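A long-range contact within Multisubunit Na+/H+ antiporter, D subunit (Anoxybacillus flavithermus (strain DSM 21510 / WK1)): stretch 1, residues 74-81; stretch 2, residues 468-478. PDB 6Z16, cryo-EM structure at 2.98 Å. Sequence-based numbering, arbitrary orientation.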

# COMPACT_ATOMS: atom_id res chain seq x y z
N SER D 74 41.67 -2.37 -39.28
CA SER D 74 42.52 -1.37 -39.90
C SER D 74 43.76 -2.08 -40.43
O SER D 74 44.58 -2.59 -39.65
N ASP D 75 43.86 -2.16 -41.75
CA ASP D 75 45.09 -2.50 -42.44
C ASP D 75 45.78 -1.20 -42.85
O ASP D 75 45.38 -0.11 -42.43
N SER D 76 46.82 -1.30 -43.67
CA SER D 76 47.61 -0.11 -43.96
C SER D 76 46.91 0.82 -44.94
O SER D 76 47.06 2.05 -44.83
N LEU D 77 46.12 0.27 -45.86
CA LEU D 77 45.39 1.10 -46.82
C LEU D 77 44.32 1.94 -46.15
O LEU D 77 44.16 3.13 -46.46
N SER D 78 43.59 1.34 -45.20
CA SER D 78 42.56 2.09 -44.49
C SER D 78 43.15 3.17 -43.60
O SER D 78 42.58 4.25 -43.48
N ALA D 79 44.32 2.91 -43.00
CA ALA D 79 44.99 3.92 -42.19
C ALA D 79 45.49 5.08 -43.04
O ALA D 79 45.40 6.24 -42.63
N LEU D 80 46.01 4.77 -44.24
CA LEU D 80 46.41 5.82 -45.17
C LEU D 80 45.23 6.67 -45.61
O LEU D 80 45.33 7.90 -45.70
N LEU D 81 44.09 6.02 -45.87
CA LEU D 81 42.89 6.76 -46.27
C LEU D 81 42.33 7.61 -45.14
O LEU D 81 41.83 8.71 -45.39
N PRO D 468 56.83 2.19 -48.26
CA PRO D 468 56.64 0.91 -47.53
C PRO D 468 55.28 0.73 -46.86
O PRO D 468 54.85 -0.42 -46.68
N PHE D 469 54.58 1.82 -46.55
CA PHE D 469 53.17 1.72 -46.17
C PHE D 469 52.35 1.13 -47.31
O PHE D 469 51.55 0.20 -47.10
N VAL D 470 52.55 1.64 -48.52
CA VAL D 470 51.83 1.16 -49.69
C VAL D 470 52.26 -0.27 -50.03
O VAL D 470 51.46 -1.06 -50.53
N LEU D 471 53.50 -0.64 -49.70
CA LEU D 471 53.95 -2.01 -49.93
C LEU D 471 53.25 -2.98 -48.99
O LEU D 471 52.85 -4.08 -49.42
N ASP D 472 53.06 -2.61 -47.72
CA ASP D 472 52.29 -3.48 -46.83
C ASP D 472 50.81 -3.51 -47.21
O ASP D 472 50.17 -4.56 -47.07
N ALA D 473 50.28 -2.40 -47.71
CA ALA D 473 48.91 -2.38 -48.22
C ALA D 473 48.74 -3.32 -49.41
O ALA D 473 47.76 -4.07 -49.47
N VAL D 474 49.70 -3.33 -50.33
CA VAL D 474 49.65 -4.24 -51.47
C VAL D 474 49.81 -5.69 -51.02
O VAL D 474 49.11 -6.58 -51.50
N ASN D 475 50.68 -5.93 -50.04
CA ASN D 475 50.86 -7.28 -49.51
C ASN D 475 49.62 -7.82 -48.81
O ASN D 475 49.45 -9.04 -48.74
N VAL D 476 48.76 -6.95 -48.30
CA VAL D 476 47.51 -7.46 -47.74
C VAL D 476 46.37 -7.47 -48.76
O VAL D 476 45.41 -8.24 -48.59
N LEU D 477 46.46 -6.69 -49.84
CA LEU D 477 45.37 -6.70 -50.82
C LEU D 477 45.44 -7.89 -51.76
O LEU D 477 44.42 -8.53 -52.03
N VAL D 478 46.63 -8.22 -52.28
CA VAL D 478 46.74 -9.34 -53.21
C VAL D 478 46.83 -10.68 -52.51
O VAL D 478 46.95 -11.72 -53.17

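The two helices, 76-81 and 468-477, approach to 8.8 Å between axes at an angle of 134°, and bury 355 Å² in total. Three residues of the first stretch carry most of its share: Ser 76 (52 Å²), Leu 77 (50 Å²) and Leu 80 (50 Å²), each with its CA-to-CB bond directed toward the second stretch.

Ser 76 sits where the backbones come nearest, its CA 5.0 Å from the CA of Ala 473. Both side chains here are small, and Ser 76 CB lies 4.2 Å from Ala 473 CB. With chi1 at -177° (t), Ser 76 OG donates a hydrogen bond to Phe 469 O at 3.0 Å, the one hydrogen bond across the contact. Phe 469 O also accepts from Ala 473 N at 3.0 Å, so the serine joins an intact helical bond rather than replacing it.

Leu 77 (t, p) lies along Ala 473 and reaches toward the C-terminal end of the second helix. Leu 77 CB is 4.0 Å from Ala 473 CB, while Leu 77 CD2 meets Leu 477 CD1 at 3.8 Å. Leu 477 (m, t) starts sideways, but its end comes nearer, which accounts for the meeting of the two methyls.

Leu 80 (m, t) extends the apolar packing in the other direction: its CD1 is 4.1 Å from both Phe 469 CB and Val 470 CG2. Phe 469 (chi1 -59°, m) begins toward the first stretch, but its end leads away, consistent with contact at CB rather than through the ring.

At the N-cap, Asp 75 (chi1 51°, p) accepts a weak capping bond at OD1 from Ser 78 N, 3.4 Å away. Asp 75 OD2, hydrogen-bonded elsewhere in the structure, also touches Val 476 CG1 at 3.7 Å.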

# COMPACT_ATOMS: atom_id res chain seq x y z
CB SER D 74 42.89 -0.26 -38.92
OG SER D 74 43.69 0.71 -39.56
CB ASP D 75 44.79 -3.42 -43.62
CG ASP D 75 43.69 -2.89 -44.52
OD1 ASP D 75 43.05 -1.88 -44.16
OD2 ASP D 75 43.47 -3.49 -45.60
CB SER D 76 48.98 -0.51 -44.48
OG SER D 76 49.78 0.63 -44.69
CB LEU D 77 44.78 0.22 -47.91
CG LEU D 77 43.92 0.94 -48.94
CD1 LEU D 77 44.70 2.02 -49.68
CD2 LEU D 77 43.35 -0.07 -49.90
CB SER D 78 41.70 1.12 -43.68
OG SER D 78 42.47 0.47 -42.71
CB ALA D 79 46.13 3.29 -41.41
CB LEU D 80 47.10 5.21 -46.39
CG LEU D 80 48.50 4.64 -46.19
CD1 LEU D 80 48.90 3.83 -47.40
CD2 LEU D 80 49.47 5.78 -45.99
CB LEU D 81 41.84 5.79 -46.79
CG LEU D 81 42.20 5.19 -48.15
CD1 LEU D 81 41.35 4.00 -48.48
CD2 LEU D 81 42.04 6.26 -49.20
CB PRO D 468 57.77 0.91 -46.50
CG PRO D 468 58.78 1.78 -47.06
CD PRO D 468 58.04 2.87 -47.74
CB PHE D 469 52.62 3.10 -45.80
CG PHE D 469 53.35 3.76 -44.68
CD1 PHE D 469 53.16 3.35 -43.37
CD2 PHE D 469 54.18 4.84 -44.92
CE1 PHE D 469 53.83 3.97 -42.34
CE2 PHE D 469 54.84 5.46 -43.89
CZ PHE D 469 54.67 5.03 -42.59
CB VAL D 470 52.05 2.15 -50.86
CG1 VAL D 470 51.34 1.71 -52.11
CG2 VAL D 470 51.58 3.52 -50.45
CB LEU D 471 55.46 -2.10 -49.76
CG LEU D 471 56.04 -3.49 -50.02
CD1 LEU D 471 55.78 -3.91 -51.45
CD2 LEU D 471 57.52 -3.53 -49.71
CB ASP D 472 52.46 -3.04 -45.38
CG ASP D 472 53.84 -3.35 -44.85
OD1 ASP D 472 54.47 -4.30 -45.35
OD2 ASP D 472 54.28 -2.66 -43.91
CB ALA D 473 48.51 -0.96 -48.60
CB VAL D 474 50.72 -3.84 -52.51
CG1 VAL D 474 50.90 -4.91 -53.56
CG2 VAL D 474 50.30 -2.57 -53.20
CB ASN D 475 52.04 -7.32 -48.55
CG ASN D 475 53.36 -7.19 -49.25
OD1 ASN D 475 53.58 -7.78 -50.30
ND2 ASN D 475 54.25 -6.39 -48.69
CB VAL D 476 47.11 -6.69 -46.46
CG1 VAL D 476 46.44 -5.36 -46.77
CG2 VAL D 476 46.26 -7.55 -45.54
CB LEU D 477 45.37 -5.41 -51.63
CG LEU D 477 44.87 -4.21 -50.86
CD1 LEU D 477 45.09 -2.96 -51.66
CD2 LEU D 477 43.42 -4.39 -50.49
CB VAL D 478 47.95 -9.20 -54.15
CG1 VAL D 478 47.88 -7.88 -54.90
CG2 VAL D 478 49.25 -9.32 -53.37